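Local atomic coordinates of putative lipoprotein YcdA (PDB entry 4R4G), a protein that is of unknown function but is probably held at the cell membrane as a lipoprotein, with an N-terminal Ig-like domain joined to an alpha/beta domain. Residues 22-27 / 100-105; 37-42 / 138-143; 31-36 / 72-77. All blocks are in the same frame, centred on the assembly; numbering follows the deposited sequence.

Interaction 1 (22-27 / 100-105); sequences VSYTLP and FVVDKG
Tyr24 makes every side-chain contact that segment 22-27 has with 100-105. Its hydroxyl provides the polar part. Gly105 N donates to Tyr24 OH over 2.8 Å, with an N-H...O angle of 149°. The same oxygen is hydrogen-bonded to Gly131 O, and a weak bond to Tyr108 OH is a third link. A carbonyl can only accept, so Tyr24 OH acts as donor toward Gly131 and as acceptor toward Gly105. Gly105 has a positive phi of 70°, a backbone shape that suits glycine.

The second kind of contact is CH-pi. Lys104 CG lies over one face of the phenol ring, 4.2 Å from the ring centroid and shifted toward the rim. The two side chains cross at about a right angle. With CG anti to the backbone N (chi1 -175°), Lys104 lays its CG methylene against the ring. The rest of the chain runs on extended, and its end leads away.

In the Ig-like N-terminal domain, strands 16-25 and 93-102 flank strand 39-48 in one antiparallel sheet. They are therefore not direct neighbours. The Tyr24 side chain bridges the gap at the end of the sheet.

The last contact is apolar. Val102 CG2 meets the ring edge near its plane, 4.3 Å from Tyr24 CE1. Val102 is buried and also touches Leu64 and Gln66 of strand 62-66, in the other sheet, while Ile136 and Leu137 of helix 134-141 touch Tyr24 and Lys104.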
ATOM      1  N   VAL A  22      17.922  -9.987   8.858  1.00 70.99           N
ATOM      2  CA  VAL A  22      18.131  -9.186   7.638  1.00 67.22           C
ATOM      3  C   VAL A  22      16.857  -9.231   6.795  1.00 74.66           C
ATOM      4  O   VAL A  22      16.448 -10.302   6.331  1.00 77.27           O
ATOM      5  CB  VAL A  22      19.372  -9.595   6.790  1.00 69.17           C
ATOM      6  CG1 VAL A  22      19.451  -8.795   5.498  1.00 66.34           C
ATOM      7  CG2 VAL A  22      20.674  -9.434   7.573  1.00 69.23           C
ATOM      8  N   SER A  23      16.248  -8.069   6.562  1.00 69.73           N
ATOM      9  CA  SER A  23      15.040  -7.997   5.760  1.00 68.92           C
ATOM     10  C   SER A  23      14.989  -6.727   4.945  1.00 71.30           C
ATOM     11  O   SER A  23      15.676  -5.755   5.257  1.00 70.68           O
ATOM     12  CB  SER A  23      13.809  -8.076   6.656  1.00 73.43           C
ATOM     13  OG  SER A  23      13.735  -6.967   7.533  1.00 82.79           O
ATOM     14  N   TYR A  24      14.179  -6.750   3.888  1.00 67.63           N
ATOM     15  CA  TYR A  24      13.895  -5.595   3.044  1.00 65.22           C
ATOM     16  C   TYR A  24      12.685  -4.887   3.612  1.00 68.26           C
ATOM     17  O   TYR A  24      11.722  -5.534   4.078  1.00 68.97           O
ATOM     18  CB  TYR A  24      13.627  -6.005   1.588  1.00 65.60           C
ATOM     19  CG  TYR A  24      14.820  -6.556   0.846  1.00 67.69           C
ATOM     20  CD1 TYR A  24      15.882  -5.728   0.482  1.00 68.27           C
ATOM     21  CD2 TYR A  24      14.848  -7.880   0.418  1.00 70.40           C
ATOM     22  CE1 TYR A  24      16.964  -6.219  -0.249  1.00 69.05           C
ATOM     23  CE2 TYR A  24      15.926  -8.382  -0.315  1.00 72.12           C
ATOM     24  CZ  TYR A  24      16.985  -7.548  -0.640  1.00 75.29           C
ATOM     25  OH  TYR A  24      18.046  -8.027  -1.363  1.00 72.30           O
ATOM     26  N   THR A  25      12.742  -3.560   3.616  1.00 62.37           N
ATOM     27  CA  THR A  25      11.637  -2.741   4.098  1.00 61.95           C
ATOM     28  C   THR A  25      11.400  -1.613   3.100  1.00 65.03           C
ATOM     29  O   THR A  25      12.239  -1.331   2.227  1.00 61.82           O
ATOM     30  CB  THR A  25      11.879  -2.198   5.536  1.00 69.37           C
ATOM     31  OG1 THR A  25      13.036  -1.348   5.574  1.00 68.75           O
ATOM     32  CG2 THR A  25      11.973  -3.297   6.603  1.00 65.91           C
ATOM     33  N   LEU A  26      10.228  -1.002   3.206  1.00 63.65           N
ATOM     34  CA  LEU A  26       9.910   0.142   2.385  1.00 63.40           C
ATOM     35  C   LEU A  26      10.430   1.325   3.133  1.00 68.76           C
ATOM     36  O   LEU A  26      10.327   1.315   4.366  1.00 70.14           O
ATOM     37  CB  LEU A  26       8.393   0.278   2.155  1.00 63.65           C
ATOM     38  CG  LEU A  26       7.718  -0.635   1.146  1.00 68.29           C
ATOM     39  CD1 LEU A  26       6.246  -0.447   1.233  1.00 69.48           C
ATOM     40  CD2 LEU A  26       8.169  -0.341  -0.283  1.00 67.73           C
ATOM     41  N   PRO A  27      10.911   2.382   2.453  1.00 64.02           N
ATOM     42  CA  PRO A  27      11.381   3.561   3.190  1.00 64.76           C
ATOM     43  C   PRO A  27      10.294   4.260   4.033  1.00 75.45           C
ATOM     44  O   PRO A  27       9.093   3.964   3.933  1.00 77.89           O
ATOM     45  CB  PRO A  27      11.898   4.480   2.080  1.00 65.76           C
ATOM     46  CG  PRO A  27      11.308   3.975   0.823  1.00 69.17           C
ATOM     47  CD  PRO A  27      11.106   2.533   0.994  1.00 64.34           C
ATOM     48  N   PHE A 100      19.686   0.864   5.686  1.00 52.58           N
ATOM     49  CA  PHE A 100      20.523   1.293   4.582  1.00 52.34           C
ATOM     50  C   PHE A 100      19.759   1.288   3.291  1.00 59.77           C
ATOM     51  O   PHE A 100      19.035   0.340   3.015  1.00 59.61           O
ATOM     52  CB  PHE A 100      21.754   0.385   4.450  1.00 53.34           C
ATOM     53  CG  PHE A 100      22.655   0.365   5.660  1.00 55.01           C
ATOM     54  CD1 PHE A 100      23.581   1.377   5.875  1.00 58.04           C
ATOM     55  CD2 PHE A 100      22.585  -0.675   6.582  1.00 57.68           C
ATOM     56  CE1 PHE A 100      24.404   1.366   7.001  1.00 59.22           C
ATOM     57  CE2 PHE A 100      23.421  -0.695   7.699  1.00 60.59           C
ATOM     58  CZ  PHE A 100      24.311   0.335   7.911  1.00 58.51           C
ATOM     59  N   VAL A 101      19.956   2.334   2.486  1.00 58.63           N
ATOM     60  CA  VAL A 101      19.320   2.489   1.182  1.00 60.24           C
ATOM     61  C   VAL A 101      20.038   1.548   0.216  1.00 66.11           C
ATOM     62  O   VAL A 101      21.241   1.700   0.002  1.00 65.74           O
ATOM     63  CB  VAL A 101      19.369   3.971   0.711  1.00 64.51           C
ATOM     64  CG1 VAL A 101      18.644   4.154  -0.607  1.00 63.62           C
ATOM     65  CG2 VAL A 101      18.822   4.914   1.775  1.00 64.66           C
ATOM     66  N   VAL A 102      19.295   0.579  -0.345  1.00 63.67           N
ATOM     67  CA  VAL A 102      19.799  -0.472  -1.239  1.00 63.61           C
ATOM     68  C   VAL A 102      18.877  -0.738  -2.442  1.00 67.54           C
ATOM     69  O   VAL A 102      17.660  -0.549  -2.380  1.00 66.00           O
ATOM     70  CB  VAL A 102      20.008  -1.823  -0.471  1.00 66.94           C
ATOM     71  CG1 VAL A 102      21.126  -1.723   0.553  1.00 66.26           C
ATOM     72  CG2 VAL A 102      18.711  -2.339   0.179  1.00 66.21           C
ATOM     73  N   ASP A 103      19.484  -1.258  -3.504  1.00 64.69           N
ATOM     74  CA  ASP A 103      18.853  -1.789  -4.702  1.00 64.46           C
ATOM     75  C   ASP A 103      18.673  -3.294  -4.404  1.00 70.42           C
ATOM     76  O   ASP A 103      19.645  -3.966  -4.071  1.00 71.98           O
ATOM     77  CB  ASP A 103      19.729  -1.504  -5.940  1.00 66.48           C
ATOM     78  CG  ASP A 103      19.918  -0.021  -6.228  1.00 77.55           C
ATOM     79  OD1 ASP A 103      18.947   0.624  -6.661  1.00 81.22           O
ATOM     80  OD2 ASP A 103      21.058   0.483  -6.072  1.00 80.86           O
ATOM     81  N   LYS A 104      17.423  -3.779  -4.374  1.00 67.31           N
ATOM     82  CA  LYS A 104      17.021  -5.160  -4.032  1.00 67.01           C
ATOM     83  C   LYS A 104      17.870  -6.211  -4.749  1.00 70.30           C
ATOM     84  O   LYS A 104      18.165  -6.064  -5.943  1.00 68.77           O
ATOM     85  CB  LYS A 104      15.518  -5.364  -4.385  1.00 68.70           C
ATOM     86  CG  LYS A 104      14.863  -6.710  -3.995  1.00 75.40           C
ATOM     87  CD  LYS A 104      13.529  -6.897  -4.764  1.00 90.23           C
ATOM     88  CE  LYS A 104      12.867  -8.253  -4.593  1.00104.89           C
ATOM     89  NZ  LYS A 104      11.595  -8.376  -5.367  1.00106.83           N
ATOM     90  N   GLY A 105      18.216  -7.261  -4.000  1.00 67.11           N
ATOM     91  CA  GLY A 105      18.919  -8.440  -4.483  1.00 68.55           C
ATOM     92  C   GLY A 105      20.371  -8.264  -4.863  1.00 73.79           C
ATOM     93  O   GLY A 105      20.841  -8.951  -5.771  1.00 76.72           O
TER

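Interaction 2 (37-42 / 138-143); sequences DQLVLK and ATADKL
Leu39 meets Ala140 and Leu143 through methyl groups alone, so no flat group offers a face or an edge between the two segments. The ring of Tyr24, from neighbouring strand 16-25, lies close by and is touched by both Leu39 and Ala140.

The two methyls of Leu39 divide the work. Leu39 CD1 touches Ala140 CB at 4.1 Å. Leu39 CD2 touches Leu143 CD1 at 3.9 Å. Leu39 points toward the helix and ends as a fork, with one prong on each partner. Ala140 and Leu143 are three residues apart and both reach Leu39. Leu143 also points across the gap. Its chi2 of 177° carries CD1 to the far end of the chain, anti to CA, and this is the methyl that makes the contact. The two leucine side chains cross obliquely.

Segment 37-42 enters strand 39-48 of the Ig-like N-terminal domain. Segment 138-143 takes in the last part of helix 134-141, just before helix 145-157. This is consistent with the kinked helix that connects the two domains. The contact probably sets the start of this linker against the Ig-like sheet.

The helix is only loosely bonded here. Asp141 N reaches Ala138 O at 3.1 Å, while Lys142 N makes a weak bond to the same oxygen at 3.4 Å. Thr139 OG1 adds a polar tie to the sheet by accepting from Tyr24 N. Leu143 is buried, whereas Leu39 and Ala140 stay partly exposed. A tetraethylene glycol molecule, probably from the crystallisation liquor, lies about 6 Å from the Leu39 side chain.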
ATOM      1  N   ASP A  37      12.410   2.849  -6.764  1.00 92.11           N
ATOM      2  CA  ASP A  37      12.898   1.527  -7.116  1.00 91.09           C
ATOM      3  C   ASP A  37      13.851   0.954  -6.050  1.00 89.48           C
ATOM      4  O   ASP A  37      14.305  -0.189  -6.182  1.00 89.67           O
ATOM      5  CB  ASP A  37      13.572   1.607  -8.485  1.00 95.04           C
ATOM      6  CG  ASP A  37      12.616   2.082  -9.565  1.00114.47           C
ATOM      7  OD1 ASP A  37      11.487   1.510  -9.667  1.00114.07           O
ATOM      8  OD2 ASP A  37      12.971   3.041 -10.289  1.00126.60           O
ATOM      9  N   GLN A  38      14.125   1.726  -4.982  1.00 80.38           N
ATOM     10  CA  GLN A  38      15.005   1.270  -3.911  1.00 77.02           C
ATOM     11  C   GLN A  38      14.217   0.829  -2.712  1.00 78.53           C
ATOM     12  O   GLN A  38      13.056   1.226  -2.532  1.00 79.57           O
ATOM     13  CB  GLN A  38      16.018   2.343  -3.502  1.00 76.97           C
ATOM     14  CG  GLN A  38      17.174   2.417  -4.464  1.00 72.47           C
ATOM     15  CD  GLN A  38      18.125   3.541  -4.186  1.00 79.95           C
ATOM     16  OE1 GLN A  38      17.735   4.655  -3.818  1.00 71.17           O
ATOM     17  NE2 GLN A  38      19.406   3.284  -4.412  1.00 74.59           N
ATOM     18  N   LEU A  39      14.867  -0.010  -1.890  1.00 70.67           N
ATOM     19  CA  LEU A  39      14.342  -0.526  -0.637  1.00 68.04           C
ATOM     20  C   LEU A  39      15.267  -0.099   0.480  1.00 69.05           C
ATOM     21  O   LEU A  39      16.284   0.569   0.240  1.00 68.81           O
ATOM     22  CB  LEU A  39      14.205  -2.059  -0.683  1.00 68.26           C
ATOM     23  CG  LEU A  39      13.198  -2.636  -1.681  1.00 73.76           C
ATOM     24  CD1 LEU A  39      13.231  -4.147  -1.653  1.00 74.41           C
ATOM     25  CD2 LEU A  39      11.762  -2.153  -1.378  1.00 76.03           C
ATOM     26  N   VAL A  40      14.922  -0.469   1.701  1.00 62.75           N
ATOM     27  CA  VAL A  40      15.741  -0.164   2.859  1.00 61.04           C
ATOM     28  C   VAL A  40      16.082  -1.494   3.485  1.00 65.71           C
ATOM     29  O   VAL A  40      15.170  -2.272   3.766  1.00 67.72           O
ATOM     30  CB  VAL A  40      15.039   0.832   3.826  1.00 63.84           C
ATOM     31  CG1 VAL A  40      15.772   0.932   5.166  1.00 64.05           C
ATOM     32  CG2 VAL A  40      14.916   2.208   3.179  1.00 62.86           C
ATOM     33  N   LEU A  41      17.383  -1.791   3.645  1.00 60.30           N
ATOM     34  CA  LEU A  41      17.811  -3.047   4.246  1.00 59.44           C
ATOM     35  C   LEU A  41      17.836  -2.872   5.758  1.00 65.39           C
ATOM     36  O   LEU A  41      18.532  -1.988   6.265  1.00 64.31           O
ATOM     37  CB  LEU A  41      19.178  -3.474   3.690  1.00 58.60           C
ATOM     38  CG  LEU A  41      19.699  -4.856   4.089  1.00 62.92           C
ATOM     39  CD1 LEU A  41      19.056  -5.946   3.254  1.00 63.42           C
ATOM     40  CD2 LEU A  41      21.189  -4.912   3.946  1.00 61.11           C
ATOM     41  N   LYS A  42      17.010  -3.667   6.470  1.00 63.34           N
ATOM     42  CA  LYS A  42      16.908  -3.632   7.936  1.00 63.93           C
ATOM     43  C   LYS A  42      17.730  -4.786   8.478  1.00 68.36           C
ATOM     44  O   LYS A  42      17.381  -5.955   8.273  1.00 70.45           O
ATOM     45  CB  LYS A  42      15.429  -3.691   8.394  1.00 66.90           C
ATOM     46  CG  LYS A  42      15.181  -3.540   9.894  1.00 72.03           C
ATOM     47  CD  LYS A  42      13.692  -3.486  10.176  1.00 70.89           C
ATOM     48  CE  LYS A  42      13.320  -3.874  11.582  1.00 90.57           C
ATOM     49  NZ  LYS A  42      11.938  -3.427  11.929  1.00102.65           N
ATOM     50  N   ALA A 138      12.038 -12.955   0.419  1.00 87.23           N
ATOM     51  CA  ALA A 138      10.663 -13.211   0.858  1.00 88.01           C
ATOM     52  C   ALA A 138      10.051 -11.963   1.494  1.00 89.77           C
ATOM     53  O   ALA A 138       8.895 -11.610   1.216  1.00 88.69           O
ATOM     54  CB  ALA A 138      10.646 -14.366   1.858  1.00 91.37           C
ATOM     55  N   THR A 139      10.864 -11.281   2.320  1.00 84.43           N
ATOM     56  CA  THR A 139      10.506 -10.088   3.068  1.00 81.66           C
ATOM     57  C   THR A 139      10.098  -8.960   2.104  1.00 81.91           C
ATOM     58  O   THR A 139       9.151  -8.241   2.415  1.00 80.31           O
ATOM     59  CB  THR A 139      11.648  -9.711   4.018  1.00 88.36           C
ATOM     60  OG1 THR A 139      12.781  -9.297   3.261  1.00 92.11           O
ATOM     61  CG2 THR A 139      12.053 -10.868   4.945  1.00 85.72           C
ATOM     62  N   ALA A 140      10.748  -8.864   0.916  1.00 77.52           N
ATOM     63  CA  ALA A 140      10.470  -7.843  -0.113  1.00 76.47           C
ATOM     64  C   ALA A 140       9.102  -8.015  -0.809  1.00 83.49           C
ATOM     65  O   ALA A 140       8.520  -7.037  -1.318  1.00 80.57           O
ATOM     66  CB  ALA A 140      11.565  -7.855  -1.163  1.00 76.99           C
ATOM     67  N   ASP A 141       8.626  -9.272  -0.847  1.00 84.93           N
ATOM     68  CA  ASP A 141       7.372  -9.699  -1.473  1.00 86.54           C
ATOM     69  C   ASP A 141       6.152  -9.327  -0.607  1.00 88.28           C
ATOM     70  O   ASP A 141       5.151  -8.844  -1.150  1.00 89.25           O
ATOM     71  CB  ASP A 141       7.412 -11.215  -1.755  1.00 91.64           C
ATOM     72  CG  ASP A 141       8.493 -11.638  -2.744  1.00105.85           C
ATOM     73  OD1 ASP A 141       8.922 -10.778  -3.575  1.00105.13           O
ATOM     74  OD2 ASP A 141       8.901 -12.833  -2.706  1.00113.60           O
ATOM     75  N   LYS A 142       6.266  -9.509   0.731  1.00 81.34           N
ATOM     76  CA  LYS A 142       5.250  -9.179   1.740  1.00 79.45           C
ATOM     77  C   LYS A 142       4.959  -7.665   1.818  1.00 77.74           C
ATOM     78  O   LYS A 142       4.006  -7.250   2.489  1.00 77.10           O
ATOM     79  CB  LYS A 142       5.718  -9.667   3.130  1.00 82.22           C
ATOM     80  CG  LYS A 142       5.005 -10.902   3.637  1.00 99.35           C
ATOM     81  CD  LYS A 142       4.647 -10.772   5.120  1.00112.68           C
ATOM     82  CE  LYS A 142       3.803 -11.928   5.632  1.00132.05           C
ATOM     83  NZ  LYS A 142       2.383 -11.876   5.155  1.00140.46           N
ATOM     84  N   LEU A 143       5.793  -6.855   1.164  1.00 71.91           N
ATOM     85  CA  LEU A 143       5.711  -5.399   1.236  1.00 70.80           C
ATOM     86  C   LEU A 143       4.483  -4.858   0.517  1.00 73.96           C
ATOM     87  O   LEU A 143       3.856  -3.915   1.007  1.00 74.47           O
ATOM     88  CB  LEU A 143       7.010  -4.718   0.715  1.00 69.78           C
ATOM     89  CG  LEU A 143       8.298  -4.943   1.562  1.00 73.66           C
ATOM     90  CD1 LEU A 143       9.514  -4.301   0.913  1.00 71.75           C
ATOM     91  CD2 LEU A 143       8.137  -4.429   2.989  1.00 75.92           C
TER

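Interaction 3 (31-36 / 72-77); sequences DKSTSD and SDTDPE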
ATOM      1  N   ASP A  31      11.342   9.624   4.288  1.00 80.69           N
ATOM      2  CA  ASP A  31      12.677   9.304   3.752  1.00 81.12           C
ATOM      3  C   ASP A  31      12.904  10.061   2.442  1.00 89.64           C
ATOM      4  O   ASP A  31      12.057  10.012   1.547  1.00 90.33           O
ATOM      5  CB  ASP A  31      12.808   7.786   3.517  1.00 81.48           C
ATOM      6  CG  ASP A  31      14.215   7.195   3.514  1.00 86.22           C
ATOM      7  OD1 ASP A  31      15.115   7.790   2.860  1.00 83.66           O
ATOM      8  OD2 ASP A  31      14.403   6.098   4.121  1.00 89.73           O
ATOM      9  N   LYS A  32      14.024  10.781   2.342  1.00 89.22           N
ATOM     10  CA  LYS A  32      14.322  11.565   1.146  1.00 90.63           C
ATOM     11  C   LYS A  32      15.578  11.049   0.428  1.00 95.24           C
ATOM     12  O   LYS A  32      15.900  11.537  -0.658  1.00 95.97           O
ATOM     13  CB  LYS A  32      14.456  13.066   1.493  1.00 95.56           C
ATOM     14  CG  LYS A  32      13.134  13.750   1.895  1.00113.13           C
ATOM     15  CD  LYS A  32      12.085  13.817   0.763  1.00121.47           C
ATOM     16  CE  LYS A  32      10.693  14.104   1.281  1.00128.90           C
ATOM     17  NZ  LYS A  32       9.678  14.088   0.192  1.00133.73           N
ATOM     18  N   SER A  33      16.250  10.034   0.998  1.00 91.32           N
ATOM     19  CA  SER A  33      17.465   9.448   0.410  1.00 90.55           C
ATOM     20  C   SER A  33      17.182   8.234  -0.525  1.00 92.84           C
ATOM     21  O   SER A  33      18.085   7.830  -1.264  1.00 92.37           O
ATOM     22  CB  SER A  33      18.460   9.055   1.503  1.00 93.40           C
ATOM     23  OG  SER A  33      17.844   8.441   2.623  1.00101.63           O
ATOM     24  N   THR A  34      15.948   7.683  -0.524  1.00 88.39           N
ATOM     25  CA  THR A  34      15.606   6.525  -1.358  1.00 87.59           C
ATOM     26  C   THR A  34      14.864   6.899  -2.651  1.00 94.98           C
ATOM     27  O   THR A  34      14.124   7.888  -2.698  1.00 97.00           O
ATOM     28  CB  THR A  34      14.724   5.534  -0.593  1.00 92.51           C
ATOM     29  OG1 THR A  34      13.464   6.151  -0.364  1.00101.79           O
ATOM     30  CG2 THR A  34      15.316   5.086   0.716  1.00 86.63           C
ATOM     31  N   SER A  35      15.033   6.056  -3.678  1.00 91.73           N
ATOM     32  CA  SER A  35      14.340   6.131  -4.953  1.00 92.74           C
ATOM     33  C   SER A  35      13.116   5.236  -4.875  1.00 98.74           C
ATOM     34  O   SER A  35      12.990   4.447  -3.921  1.00 97.57           O
ATOM     35  CB  SER A  35      15.261   5.714  -6.089  1.00 95.92           C
ATOM     36  OG  SER A  35      16.252   6.715  -6.223  1.00106.14           O
ATOM     37  N   ASP A  36      12.193   5.367  -5.846  1.00 96.59           N
ATOM     38  CA  ASP A  36      10.956   4.572  -5.845  1.00 95.94           C
ATOM     39  C   ASP A  36      11.274   3.088  -6.085  1.00 97.55           C
ATOM     40  O   ASP A  36      10.533   2.194  -5.640  1.00 96.83           O
ATOM     41  CB  ASP A  36       9.968   5.100  -6.912  1.00 99.21           C
ATOM     42  CG  ASP A  36       9.565   6.571  -6.816  1.00111.87           C
ATOM     43  OD1 ASP A  36       9.895   7.223  -5.786  1.00112.33           O
ATOM     44  OD2 ASP A  36       8.895   7.064  -7.755  1.00119.27           O
ATOM     45  N   SER A  72      23.903   4.793   1.549  1.00 64.50           N
ATOM     46  CA  SER A  72      23.457   5.741   2.565  1.00 64.71           C
ATOM     47  C   SER A  72      22.813   5.022   3.729  1.00 68.91           C
ATOM     48  O   SER A  72      22.100   4.031   3.560  1.00 68.02           O
ATOM     49  CB  SER A  72      22.443   6.725   1.979  1.00 69.47           C
ATOM     50  OG  SER A  72      22.898   7.417   0.827  1.00 81.89           O
ATOM     51  N   ASP A  73      23.015   5.547   4.907  1.00 68.13           N
ATOM     52  CA  ASP A  73      22.302   5.027   6.045  1.00 69.50           C
ATOM     53  C   ASP A  73      20.982   5.778   6.060  1.00 72.66           C
ATOM     54  O   ASP A  73      20.904   6.914   5.567  1.00 73.82           O
ATOM     55  CB  ASP A  73      23.109   5.193   7.344  1.00 73.47           C
ATOM     56  CG  ASP A  73      23.607   6.596   7.573  1.00 97.55           C
ATOM     57  OD1 ASP A  73      24.461   7.064   6.770  1.00 99.59           O
ATOM     58  OD2 ASP A  73      23.147   7.234   8.554  1.00110.25           O
ATOM     59  N   THR A  74      19.928   5.148   6.533  1.00 66.46           N
ATOM     60  CA  THR A  74      18.690   5.897   6.542  1.00 65.47           C
ATOM     61  C   THR A  74      18.017   5.704   7.885  1.00 68.97           C
ATOM     62  O   THR A  74      18.573   5.041   8.762  1.00 69.53           O
ATOM     63  CB  THR A  74      17.839   5.603   5.324  1.00 67.12           C
ATOM     64  OG1 THR A  74      16.805   6.571   5.294  1.00 64.12           O
ATOM     65  CG2 THR A  74      17.281   4.191   5.296  1.00 67.31           C
ATOM     66  N   ASP A  75      16.869   6.351   8.077  1.00 64.24           N
ATOM     67  CA  ASP A  75      16.161   6.299   9.339  1.00 64.64           C
ATOM     68  C   ASP A  75      14.788   5.714   9.133  1.00 67.35           C
ATOM     69  O   ASP A  75      14.172   6.001   8.101  1.00 67.07           O
ATOM     70  CB  ASP A  75      16.066   7.716   9.971  1.00 68.05           C
ATOM     71  CG  ASP A  75      17.343   8.235  10.598  1.00 78.94           C
ATOM     72  OD1 ASP A  75      18.014   7.464  11.287  1.00 81.59           O
ATOM     73  OD2 ASP A  75      17.652   9.426  10.417  1.00 87.35           O
ATOM     74  N   PRO A  76      14.256   4.930  10.111  1.00 63.88           N
ATOM     75  CA  PRO A  76      12.875   4.436   9.974  1.00 63.38           C
ATOM     76  C   PRO A  76      11.888   5.585  10.275  1.00 71.74           C
ATOM     77  O   PRO A  76      12.354   6.674  10.624  1.00 72.98           O
ATOM     78  CB  PRO A  76      12.818   3.319  11.031  1.00 65.53           C
ATOM     79  CG  PRO A  76      13.713   3.780  12.099  1.00 71.07           C
ATOM     80  CD  PRO A  76      14.831   4.541  11.421  1.00 65.89           C
ATOM     81  N   GLU A  77      10.542   5.366  10.176  1.00 69.83           N
ATOM     82  CA  GLU A  77       9.573   6.424  10.495  1.00 70.82           C
ATOM     83  C   GLU A  77       9.687   6.781  11.976  1.00 76.14           C
ATOM     84  O   GLU A  77       9.666   7.957  12.312  1.00 77.39           O
ATOM     85  CB  GLU A  77       8.142   6.011  10.124  1.00 72.21           C
ATOM     86  CG  GLU A  77       7.061   7.051  10.420  1.00 79.04           C
ATOM     87  CD  GLU A  77       6.340   6.910  11.750  1.00100.98           C
ATOM     88  OE1 GLU A  77       6.453   5.837  12.387  1.00 91.52           O
ATOM     89  OE2 GLU A  77       5.629   7.866  12.137  1.00100.54           O
TER
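Ser33 and Thr74 face each other with their CA atoms 7.2 Å apart, and Asp31 CA and Asp75 CA are equally spaced, across two segments that have no regular helix or strand. Asp31 and Thr74 carry the contact. Thr74 OG1 donates to Asp31 OD2 over 2.7 Å. The hydroxyl comes from above the carboxylate plane, 43° out of it, and the two side chains cross at about a right angle. A chi1 of -168° swings Thr74 OG1 away from the backbone N and out to the aspartate. Its methyl CG2 also lies near the carboxylate, 3.6 Å from Asp31 OD2.

The other carboxylate oxygen turns back into its own loop. Ser33 OG donates to Asp31 OD1 at 2.8 Å, on the syn side, 18° out of the carboxylate plane. Ser33 N donates to the same oxygen at 3.1 Å, nearly in line with the C-O bond. OD1 therefore takes two bonds and OD2 takes the one from Thr74. Together they should limit rotation of the carboxylate and probably help stabilise its charge. Ser33 OG is also 3.4 Å from Thr74 OG1.

Thr74 is buried, while Ser33 is exposed. Val40 of strand 39-48 packs on both Asp31 and Thr74. Asp75 has its own charged partner, Lys82, which also bonds Thr74 O.

The bond from Ser33 N to Asp31 OD1 closes an Asx turn. The turn lies in the loop between strands 16-25 and 39-48 of the Ig-like domain, and Thr74 ties it to the loop that follows strand 69-71.

In the fold
All three contacts gather at one end of the Ig-like domain. Interactions 1 and 2 have centres about 5 Å apart and share the sheet of strands 16-25, 39-48 and 93-102. Both are partly buried, with interaction 1 reaching the surface at Lys104; interaction 3 is the more exposed. Interaction 1 mixes a hydrogen bond with ring packing and stays within the domain. Interaction 2 is purely apolar between its segments and brings in helix 134-141, probably part of the linker. Interaction 3 lies in loops and relies on a carboxylate and hydroxyls. Val101 packs on Thr34 and Thr74, joining interaction 1 to interaction 3. Val40 packs on the same threonines and joins interaction 2 to interaction 3.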